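Local structure of phosphoserine phosphatase (Homo sapiens, 6HYY) at residues Phe7-Val21 with Leu90-Ile104. The protein hydrolyses O-phosphoserine to serine and phosphate with the help of a magnesium ion, as a member of the haloacid dehalogenase-like family. Sequence-based numbering, arbitrary orientation.
With MG (magnesium ion), chain D; SER (serine), chain E.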
ATOM      1  N   PHE A   7      -1.738  16.034 -11.097  1.00 38.03           N
ATOM      2  CA  PHE A   7      -1.571  14.611 -11.369  1.00 38.56           C
ATOM      3  C   PHE A   7      -0.765  14.385 -12.644  1.00 37.45           C
ATOM      4  O   PHE A   7       0.103  13.502 -12.690  1.00 35.85           O
ATOM      5  CB  PHE A   7      -2.946  13.943 -11.452  1.00 40.90           C
ATOM      6  CG  PHE A   7      -2.903  12.439 -11.377  1.00 37.24           C
ATOM      7  CD1 PHE A   7      -2.487  11.799 -10.220  1.00 39.07           C
ATOM      8  CD2 PHE A   7      -3.297  11.666 -12.458  1.00 42.70           C
ATOM      9  CE1 PHE A   7      -2.450  10.423 -10.145  1.00 36.67           C
ATOM     10  CE2 PHE A   7      -3.262  10.282 -12.394  1.00 37.64           C
ATOM     11  CZ  PHE A   7      -2.839   9.659 -11.229  1.00 39.92           C
ATOM     12  N   TYR A   8      -0.989  15.214 -13.665  1.00 36.15           N
ATOM     13  CA  TYR A   8      -0.324  15.045 -14.952  1.00 38.82           C
ATOM     14  C   TYR A   8       1.098  15.577 -14.974  1.00 39.57           C
ATOM     15  O   TYR A   8       1.818  15.318 -15.943  1.00 43.29           O
ATOM     16  CB  TYR A   8      -1.153  15.700 -16.061  1.00 49.51           C
ATOM     17  CG  TYR A   8      -2.319  14.820 -16.383  1.00 48.10           C
ATOM     18  CD1 TYR A   8      -2.508  14.290 -17.649  1.00 54.48           C
ATOM     19  CD2 TYR A   8      -3.193  14.446 -15.377  1.00 51.62           C
ATOM     20  CE1 TYR A   8      -3.572  13.451 -17.895  1.00 56.29           C
ATOM     21  CE2 TYR A   8      -4.227  13.636 -15.601  1.00 56.55           C
ATOM     22  CZ  TYR A   8      -4.423  13.137 -16.847  1.00 61.49           C
ATOM     23  OH  TYR A   8      -5.491  12.312 -16.981  1.00 67.91           O
ATOM     24  N   SER A   9       1.523  16.295 -13.941  1.00 33.99           N
ATOM     25  CA  SER A   9       2.903  16.744 -13.840  1.00 33.12           C
ATOM     26  C   SER A   9       3.818  15.712 -13.186  1.00 29.04           C
ATOM     27  O   SER A   9       5.036  15.915 -13.157  1.00 28.46           O
ATOM     28  CB  SER A   9       2.969  18.052 -13.049  1.00 31.86           C
ATOM     29  OG  SER A   9       2.668  17.834 -11.682  1.00 35.11           O
ATOM     30  N   ALA A  10       3.270  14.617 -12.668  1.00 26.79           N
ATOM     31  CA  ALA A  10       4.067  13.632 -11.948  1.00 25.17           C
ATOM     32  C   ALA A  10       4.821  12.732 -12.914  1.00 23.09           C
ATOM     33  O   ALA A  10       4.277  12.311 -13.938  1.00 29.63           O
ATOM     34  CB  ALA A  10       3.171  12.776 -11.059  1.00 25.98           C
ATOM     35  N   ASP A  11       6.071  12.406 -12.586  1.00 21.26           N
ATOM     36  CA  ASP A  11       6.716  11.329 -13.329  1.00 23.63           C
ATOM     37  C   ASP A  11       6.779  10.022 -12.550  1.00 21.18           C
ATOM     38  O   ASP A  11       7.153   9.001 -13.129  1.00 20.52           O
ATOM     39  CB  ASP A  11       8.112  11.727 -13.840  1.00 30.69           C
ATOM     40  CG  ASP A  11       9.066  12.123 -12.753  1.00 29.14           C
ATOM     41  OD1 ASP A  11       8.661  12.321 -11.595  1.00 30.32           O
ATOM     42  OD2 ASP A  11      10.278  12.252 -13.084  1.00 34.20           O
ATOM     43  N   ALA A  12       6.362  10.011 -11.282  1.00 18.14           N
ATOM     44  CA  ALA A  12       6.222   8.766 -10.544  1.00 17.77           C
ATOM     45  C   ALA A  12       5.046   8.912  -9.588  1.00 17.68           C
ATOM     46  O   ALA A  12       4.833   9.979  -9.008  1.00 18.67           O
ATOM     47  CB  ALA A  12       7.502   8.380  -9.786  1.00 19.04           C
ATOM     48  N   VAL A  13       4.259   7.843  -9.447  1.00 16.64           N
ATOM     49  CA  VAL A  13       3.149   7.824  -8.504  1.00 17.72           C
ATOM     50  C   VAL A  13       3.300   6.585  -7.644  1.00 18.47           C
ATOM     51  O   VAL A  13       3.450   5.477  -8.169  1.00 18.41           O
ATOM     52  CB  VAL A  13       1.791   7.816  -9.224  1.00 16.74           C
ATOM     53  CG1 VAL A  13       0.657   7.583  -8.203  1.00 18.75           C
ATOM     54  CG2 VAL A  13       1.568   9.095  -9.998  1.00 19.40           C
ATOM     55  N   CYS A  14       3.292   6.771  -6.332  1.00 17.49           N
ATOM     56  CA  CYS A  14       3.372   5.667  -5.383  1.00 18.66           C
ATOM     57  C   CYS A  14       2.009   5.501  -4.739  1.00 18.17           C
ATOM     58  O   CYS A  14       1.443   6.473  -4.236  1.00 20.00           O
ATOM     59  CB  CYS A  14       4.408   5.906  -4.289  1.00 17.21           C
ATOM     60  SG  CYS A  14       6.073   6.178  -4.927  1.00 21.34           S
ATOM     61  N   PHE A  15       1.482   4.283  -4.778  1.00 16.47           N
ATOM     62  CA  PHE A  15       0.203   3.968  -4.166  1.00 18.62           C
ATOM     63  C   PHE A  15       0.420   3.149  -2.906  1.00 18.18           C
ATOM     64  O   PHE A  15       1.137   2.142  -2.933  1.00 18.76           O
ATOM     65  CB  PHE A  15      -0.670   3.140  -5.100  1.00 16.66           C
ATOM     66  CG  PHE A  15      -1.230   3.876  -6.273  1.00 17.60           C
ATOM     67  CD1 PHE A  15      -2.445   4.550  -6.190  1.00 17.83           C
ATOM     68  CD2 PHE A  15      -0.555   3.866  -7.487  1.00 18.06           C
ATOM     69  CE1 PHE A  15      -2.971   5.212  -7.280  1.00 19.72           C
ATOM     70  CE2 PHE A  15      -1.089   4.514  -8.604  1.00 19.26           C
ATOM     71  CZ  PHE A  15      -2.287   5.211  -8.496  1.00 18.96           C
ATOM     72  N   ASP A  16      -0.230   3.566  -1.824  1.00 17.57           N
ATOM     73  CA  ASP A  16      -0.512   2.684  -0.705  1.00 17.49           C
ATOM     74  C   ASP A  16      -1.364   1.508  -1.186  1.00 18.47           C
ATOM     75  O   ASP A  16      -2.218   1.672  -2.058  1.00 19.52           O
ATOM     76  CB  ASP A  16      -1.248   3.510   0.359  1.00 19.93           C
ATOM     77  CG  ASP A  16      -1.815   2.674   1.494  1.00 22.59           C
ATOM     78  OD1 ASP A  16      -1.057   1.922   2.113  1.00 25.73           O
ATOM     79  OD2 ASP A  16      -3.014   2.820   1.765  1.00 28.51           O
ATOM     80  N   VAL A  17      -1.142   0.323  -0.612  1.00 19.93           N
ATOM     81  CA  VAL A  17      -1.945  -0.837  -1.010  1.00 19.96           C
ATOM     82  C   VAL A  17      -3.214  -0.998  -0.167  1.00 22.36           C
ATOM     83  O   VAL A  17      -4.335  -0.883  -0.697  1.00 20.13           O
ATOM     84  CB  VAL A  17      -1.089  -2.115  -0.990  1.00 18.93           C
ATOM     85  CG1 VAL A  17      -1.950  -3.328  -1.339  1.00 20.08           C
ATOM     86  CG2 VAL A  17       0.083  -1.981  -1.963  1.00 22.42           C
ATOM     87  N   ASP A  18      -3.074  -1.260   1.143  1.00 21.78           N
ATOM     88  CA  ASP A  18      -4.251  -1.610   1.951  1.00 21.62           C
ATOM     89  C   ASP A  18      -5.235  -0.445   2.031  1.00 20.85           C
ATOM     90  O   ASP A  18      -4.883   0.664   2.448  1.00 21.05           O
ATOM     91  CB  ASP A  18      -3.894  -2.022   3.391  1.00 24.41           C
ATOM     92  CG  ASP A  18      -3.079  -3.315   3.490  1.00 34.30           C
ATOM     93  OD1 ASP A  18      -3.086  -4.146   2.563  1.00 29.26           O
ATOM     94  OD2 ASP A  18      -2.415  -3.504   4.540  1.00 38.88           O
ATOM     95  N   SER A  19      -6.489  -0.719   1.673  1.00 19.81           N
ATOM     96  CA  SER A  19      -7.609   0.214   1.638  1.00 20.21           C
ATOM     97  C   SER A  19      -7.457   1.301   0.587  1.00 18.71           C
ATOM     98  O   SER A  19      -8.310   2.183   0.497  1.00 19.12           O
ATOM     99  CB  SER A  19      -7.872   0.848   3.009  1.00 22.99           C
ATOM    100  OG  SER A  19      -8.122  -0.178   3.952  1.00 27.49           O
ATOM    101  N   THR A  20      -6.421   1.234  -0.258  1.00 20.57           N
ATOM    102  CA  THR A  20      -6.284   2.162  -1.376  1.00 17.54           C
ATOM    103  C   THR A  20      -6.340   1.397  -2.693  1.00 19.34           C
ATOM    104  O   THR A  20      -7.365   1.443  -3.369  1.00 20.78           O
ATOM    105  CB  THR A  20      -5.002   2.982  -1.244  1.00 18.00           C
ATOM    106  OG1 THR A  20      -5.117   3.785  -0.060  1.00 20.68           O
ATOM    107  CG2 THR A  20      -4.847   3.905  -2.414  1.00 18.86           C
ATOM    108  N   VAL A  21      -5.296   0.656  -3.049  1.00 17.35           N
ATOM    109  CA  VAL A  21      -5.324  -0.148  -4.276  1.00 17.42           C
ATOM    110  C   VAL A  21      -6.247  -1.350  -4.114  1.00 18.65           C
ATOM    111  O   VAL A  21      -6.904  -1.778  -5.075  1.00 18.77           O
ATOM    112  CB  VAL A  21      -3.895  -0.587  -4.637  1.00 17.85           C
ATOM    113  CG1 VAL A  21      -3.908  -1.623  -5.771  1.00 22.41           C
ATOM    114  CG2 VAL A  21      -3.089   0.615  -5.062  1.00 19.96           C
ATOM    115  N   LEU A  90      -6.824   3.420 -13.960  1.00 18.25           N
ATOM    116  CA  LEU A  90      -5.914   4.505 -13.589  1.00 17.42           C
ATOM    117  C   LEU A  90      -4.458   4.106 -13.795  1.00 20.77           C
ATOM    118  O   LEU A  90      -3.682   4.868 -14.388  1.00 19.22           O
ATOM    119  CB  LEU A  90      -6.155   4.929 -12.140  1.00 18.04           C
ATOM    120  CG  LEU A  90      -5.236   6.050 -11.636  1.00 19.93           C
ATOM    121  CD1 LEU A  90      -5.420   7.314 -12.464  1.00 24.31           C
ATOM    122  CD2 LEU A  90      -5.531   6.336 -10.181  1.00 21.61           C
ATOM    123  N   VAL A  91      -4.060   2.928 -13.300  1.00 18.45           N
ATOM    124  CA  VAL A  91      -2.670   2.502 -13.514  1.00 16.68           C
ATOM    125  C   VAL A  91      -2.392   2.357 -15.002  1.00 19.90           C
ATOM    126  O   VAL A  91      -1.315   2.728 -15.485  1.00 19.10           O
ATOM    127  CB  VAL A  91      -2.352   1.203 -12.754  1.00 16.03           C
ATOM    128  CG1 VAL A  91      -0.968   0.686 -13.155  1.00 19.63           C
ATOM    129  CG2 VAL A  91      -2.383   1.429 -11.242  1.00 17.61           C
ATOM    130  N   SER A  92      -3.360   1.838 -15.758  1.00 18.82           N
ATOM    131  CA  SER A  92      -3.189   1.706 -17.202  1.00 17.54           C
ATOM    132  C   SER A  92      -2.924   3.057 -17.853  1.00 18.14           C
ATOM    133  O   SER A  92      -2.011   3.183 -18.681  1.00 20.35           O
ATOM    134  CB  SER A  92      -4.434   1.053 -17.806  1.00 21.93           C
ATOM    135  OG  SER A  92      -4.517  -0.300 -17.418  1.00 23.46           O
ATOM    136  N   ARG A  93      -3.714   4.082 -17.502  1.00 18.23           N
ATOM    137  CA  ARG A  93      -3.499   5.403 -18.088  1.00 20.44           C
ATOM    138  C   ARG A  93      -2.159   5.992 -17.670  1.00 18.71           C
ATOM    139  O   ARG A  93      -1.486   6.636 -18.487  1.00 21.76           O
ATOM    140  CB  ARG A  93      -4.621   6.369 -17.704  1.00 21.29           C
ATOM    141  CG  ARG A  93      -5.998   5.948 -18.238  1.00 23.17           C
ATOM    142  CD  ARG A  93      -6.119   6.045 -19.766  1.00 28.16           C
ATOM    143  NE  ARG A  93      -5.606   4.869 -20.489  1.00 32.48           N
ATOM    144  CZ  ARG A  93      -6.089   3.622 -20.423  1.00 32.75           C
ATOM    145  NH1 ARG A  93      -7.120   3.309 -19.658  1.00 28.78           N
ATOM    146  NH2 ARG A  93      -5.506   2.665 -21.130  1.00 37.62           N
ATOM    147  N   LEU A  94      -1.751   5.776 -16.418  1.00 17.48           N
ATOM    148  CA  LEU A  94      -0.449   6.288 -15.988  1.00 17.13           C
ATOM    149  C   LEU A  94       0.680   5.626 -16.769  1.00 20.82           C
ATOM    150  O   LEU A  94       1.616   6.297 -17.241  1.00 20.04           O
ATOM    151  CB  LEU A  94      -0.271   6.052 -14.488  1.00 17.75           C
ATOM    152  CG  LEU A  94      -1.083   6.948 -13.559  1.00 18.42           C
ATOM    153  CD1 LEU A  94      -1.028   6.425 -12.136  1.00 19.77           C
ATOM    154  CD2 LEU A  94      -0.516   8.366 -13.623  1.00 21.95           C
ATOM    155  N   GLN A  95       0.614   4.303 -16.915  1.00 18.12           N
ATOM    156  CA  GLN A  95       1.669   3.590 -17.629  1.00 19.42           C
ATOM    157  C   GLN A  95       1.685   3.958 -19.105  1.00 22.88           C
ATOM    158  O   GLN A  95       2.759   4.011 -19.722  1.00 21.42           O
ATOM    159  CB  GLN A  95       1.506   2.077 -17.441  1.00 20.50           C
ATOM    160  CG  GLN A  95       1.848   1.581 -16.012  1.00 20.52           C
ATOM    161  CD  GLN A  95       1.699   0.077 -15.865  1.00 27.30           C
ATOM    162  OE1 GLN A  95       0.999  -0.556 -16.643  1.00 33.88           O
ATOM    163  NE2 GLN A  95       2.354  -0.493 -14.870  1.00 33.37           N
ATOM    164  N   GLU A  96       0.523   4.260 -19.681  1.00 20.65           N
ATOM    165  CA  GLU A  96       0.483   4.682 -21.077  1.00 22.05           C
ATOM    166  C   GLU A  96       1.158   6.032 -21.294  1.00 23.35           C
ATOM    167  O   GLU A  96       1.617   6.309 -22.410  1.00 25.36           O
ATOM    168  CB  GLU A  96      -0.971   4.693 -21.551  1.00 24.60           C
ATOM    169  CG  GLU A  96      -1.487   3.272 -21.737  1.00 32.61           C
ATOM    170  CD  GLU A  96      -2.901   3.191 -22.266  1.00 41.44           C
ATOM    171  OE1 GLU A  96      -3.381   2.046 -22.446  1.00 40.04           O
ATOM    172  OE2 GLU A  96      -3.528   4.251 -22.506  1.00 41.17           O
ATOM    173  N   ARG A  97       1.262   6.862 -20.254  1.00 20.62           N
ATOM    174  CA  ARG A  97       2.007   8.111 -20.316  1.00 24.18           C
ATOM    175  C   ARG A  97       3.402   7.977 -19.726  1.00 20.81           C
ATOM    176  O   ARG A  97       4.052   8.994 -19.485  1.00 22.00           O
ATOM    177  CB  ARG A  97       1.237   9.232 -19.613  1.00 24.53           C
ATOM    178  CG  ARG A  97       0.066   9.753 -20.445  1.00 32.76           C
ATOM    179  CD  ARG A  97      -0.675  10.927 -19.789  1.00 38.55           C
ATOM    180  NE  ARG A  97       0.111  12.156 -19.798  1.00 35.40           N
ATOM    181  CZ  ARG A  97       0.734  12.634 -18.728  1.00 42.82           C
ATOM    182  NH1 ARG A  97       0.643  11.990 -17.569  1.00 40.05           N
ATOM    183  NH2 ARG A  97       1.442  13.753 -18.812  1.00 45.45           N
ATOM    184  N   ASN A  98       3.865   6.749 -19.508  1.00 18.75           N
ATOM    185  CA  ASN A  98       5.200   6.438 -18.999  1.00 18.56           C
ATOM    186  C   ASN A  98       5.445   6.971 -17.593  1.00 22.46           C
ATOM    187  O   ASN A  98       6.595   7.160 -17.197  1.00 20.89           O
ATOM    188  CB  ASN A  98       6.306   6.956 -19.942  1.00 19.10           C
ATOM    189  CG  ASN A  98       7.636   6.285 -19.691  1.00 22.12           C
ATOM    190  OD1 ASN A  98       7.722   5.066 -19.510  1.00 25.79           O
ATOM    191  ND2 ASN A  98       8.689   7.084 -19.668  1.00 19.29           N
ATOM    192  N   VAL A  99       4.394   7.225 -16.807  1.00 17.98           N
ATOM    193  CA  VAL A  99       4.594   7.511 -15.390  1.00 17.56           C
ATOM    194  C   VAL A  99       4.991   6.219 -14.689  1.00 21.47           C
ATOM    195  O   VAL A  99       4.383   5.165 -14.923  1.00 20.06           O
ATOM    196  CB  VAL A  99       3.304   8.095 -14.789  1.00 19.20           C
ATOM    197  CG1 VAL A  99       3.463   8.299 -13.275  1.00 21.02           C
ATOM    198  CG2 VAL A  99       2.939   9.400 -15.456  1.00 22.31           C
ATOM    199  N   GLN A 100       6.051   6.271 -13.869  1.00 17.65           N
ATOM    200  CA  GLN A 100       6.504   5.094 -13.129  1.00 17.42           C
ATOM    201  C   GLN A 100       5.600   4.877 -11.921  1.00 18.63           C
ATOM    202  O   GLN A 100       5.411   5.794 -11.117  1.00 18.81           O
ATOM    203  CB  GLN A 100       7.962   5.270 -12.703  1.00 18.17           C
ATOM    204  CG  GLN A 100       8.883   5.464 -13.933  1.00 24.13           C
ATOM    205  CD  GLN A 100       8.795   4.307 -14.910  1.00 22.15           C
ATOM    206  OE1 GLN A 100       9.274   3.217 -14.620  1.00 28.65           O
ATOM    207  NE2 GLN A 100       8.153   4.530 -16.068  1.00 21.63           N
ATOM    208  N   VAL A 101       4.995   3.694 -11.814  1.00 17.54           N
ATOM    209  CA  VAL A 101       4.010   3.421 -10.770  1.00 17.16           C
ATOM    210  C   VAL A 101       4.581   2.412  -9.786  1.00 16.40           C
ATOM    211  O   VAL A 101       5.117   1.370 -10.186  1.00 17.71           O
ATOM    212  CB  VAL A 101       2.697   2.927 -11.390  1.00 16.72           C
ATOM    213  CG1 VAL A 101       1.671   2.597 -10.286  1.00 18.38           C
ATOM    214  CG2 VAL A 101       2.138   3.985 -12.356  1.00 18.25           C
ATOM    215  N   PHE A 102       4.438   2.704  -8.488  1.00 16.23           N
ATOM    216  CA  PHE A 102       5.002   1.880  -7.430  1.00 18.09           C
ATOM    217  C   PHE A 102       3.904   1.536  -6.445  1.00 17.44           C
ATOM    218  O   PHE A 102       2.945   2.288  -6.299  1.00 18.34           O
ATOM    219  CB  PHE A 102       6.152   2.588  -6.667  1.00 18.30           C
ATOM    220  CG  PHE A 102       7.317   2.948  -7.546  1.00 18.61           C
ATOM    221  CD1 PHE A 102       7.314   4.131  -8.254  1.00 18.51           C
ATOM    222  CD2 PHE A 102       8.401   2.097  -7.656  1.00 20.32           C
ATOM    223  CE1 PHE A 102       8.389   4.462  -9.095  1.00 19.51           C
ATOM    224  CE2 PHE A 102       9.468   2.400  -8.516  1.00 19.96           C
ATOM    225  CZ  PHE A 102       9.461   3.595  -9.213  1.00 18.58           C
ATOM    226  N   LEU A 103       4.064   0.393  -5.781  1.00 18.73           N
ATOM    227  CA  LEU A 103       3.206  -0.005  -4.680  1.00 16.20           C
ATOM    228  C   LEU A 103       4.037  -0.045  -3.409  1.00 17.05           C
ATOM    229  O   LEU A 103       5.124  -0.635  -3.394  1.00 19.61           O
ATOM    230  CB  LEU A 103       2.576  -1.376  -4.942  1.00 17.83           C
ATOM    231  CG  LEU A 103       1.697  -1.546  -6.184  1.00 19.15           C
ATOM    232  CD1 LEU A 103       1.049  -2.945  -6.161  1.00 21.95           C
ATOM    233  CD2 LEU A 103       0.633  -0.463  -6.251  1.00 20.76           C
ATOM    234  N   ILE A 104       3.534   0.580  -2.345  1.00 17.71           N
ATOM    235  CA  ILE A 104       4.228   0.604  -1.060  1.00 18.20           C
ATOM    236  C   ILE A 104       3.273   0.088   0.002  1.00 23.29           C
ATOM    237  O   ILE A 104       2.122   0.536   0.082  1.00 24.71           O
ATOM    238  CB  ILE A 104       4.737   2.014  -0.684  1.00 19.99           C
ATOM    239  CG1 ILE A 104       5.553   2.607  -1.829  1.00 22.13           C
ATOM    240  CG2 ILE A 104       5.575   1.932   0.597  1.00 25.98           C
ATOM    241  CD1 ILE A 104       5.994   4.042  -1.575  1.00 23.74           C
TER
HETATM  242 MG    MG D 302      -3.716   2.162   3.731  1.00 17.11          MG
HETATM  243  N   SER E 303      -0.598  -2.071   5.594  1.00 44.04           N
HETATM  244  CA  SER E 303       0.026  -1.213   4.594  1.00 36.69           C
HETATM  245  C   SER E 303       0.650   0.003   5.266  1.00 33.98           C
HETATM  246  O   SER E 303       0.375   1.120   4.841  1.00 46.06           O
HETATM  247  CB  SER E 303      -0.983  -0.746   3.567  1.00 37.75           C
HETATM  248  OG  SER E 303      -0.432  -0.538   2.288  1.00 32.75           O
HETATM  249  OXT SER E 303       1.398  -0.079   6.245  1.00 51.22           O
HETATM  250  O   HOH W   1       8.016   9.061 -15.733  1.00 28.83           O
HETATM  251  O   HOH W   2      -2.641   1.004   5.016  1.00 33.61           O
HETATM  252  O   HOH W   3      -2.479   3.603   4.899  1.00 24.79           O
HETATM  253  O   HOH W   4      -5.229   1.754   5.337  1.00 29.97           O
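Asp11 O receives Gln100 N at 3.0 Å, and from there strands 12-16 and 100-104 run parallel, joined by four more regular backbone bonds: Val13 N to Gln100 O, Phe102 N to Val13 O, Phe15 N to Phe102 O and Ile104 N to Phe15 O. A weak bond from Val17 N to Ile104 O follows. At the other end a water bridges Asp11 O and Asn98 O.

On the face that carries Val13, Phe15, Val101 and Leu103, helix 90-96 packs against the strands. Three apolar groups meet the Phe15 ring at its edge. Val101 CG1 lies 3.8 Å from Phe15 CE2. From the helix, Leu90 CD2 comes to 3.8 Å from Phe15 CZ, and Leu94 CD1 also approaches Phe15 CE2. Leu94 turns its other methyl, CD2, to Phe7 CE2 at 3.6 Å. The other face carries Cys14, whose SG sits obliquely by the Phe102 ring and whose CB touches Ile104 CD1 at 3.7 Å.

Tyr8 puts CD1 over the centre of the Arg97 guanidinium, the two planes 34° apart, while Arg97 NH2 reaches a lone pair of Tyr8 O at 3.3 Å.

Asp16 ends its strand in the active site: Asp16 OD2 binds magnesium at 2.2 Å, alongside Asp18 O and Asp175. Asp16 OD1 accepts a hydrogen bond from OG of the bound serine and is salt-bridged to Lys154. In this Rossmann-like core, strand 170-174 flanks 12-16 on its other edge, helix 153-165 covers Cys14 and Phe102, and helix 109-116 packs on Leu103 and Val17.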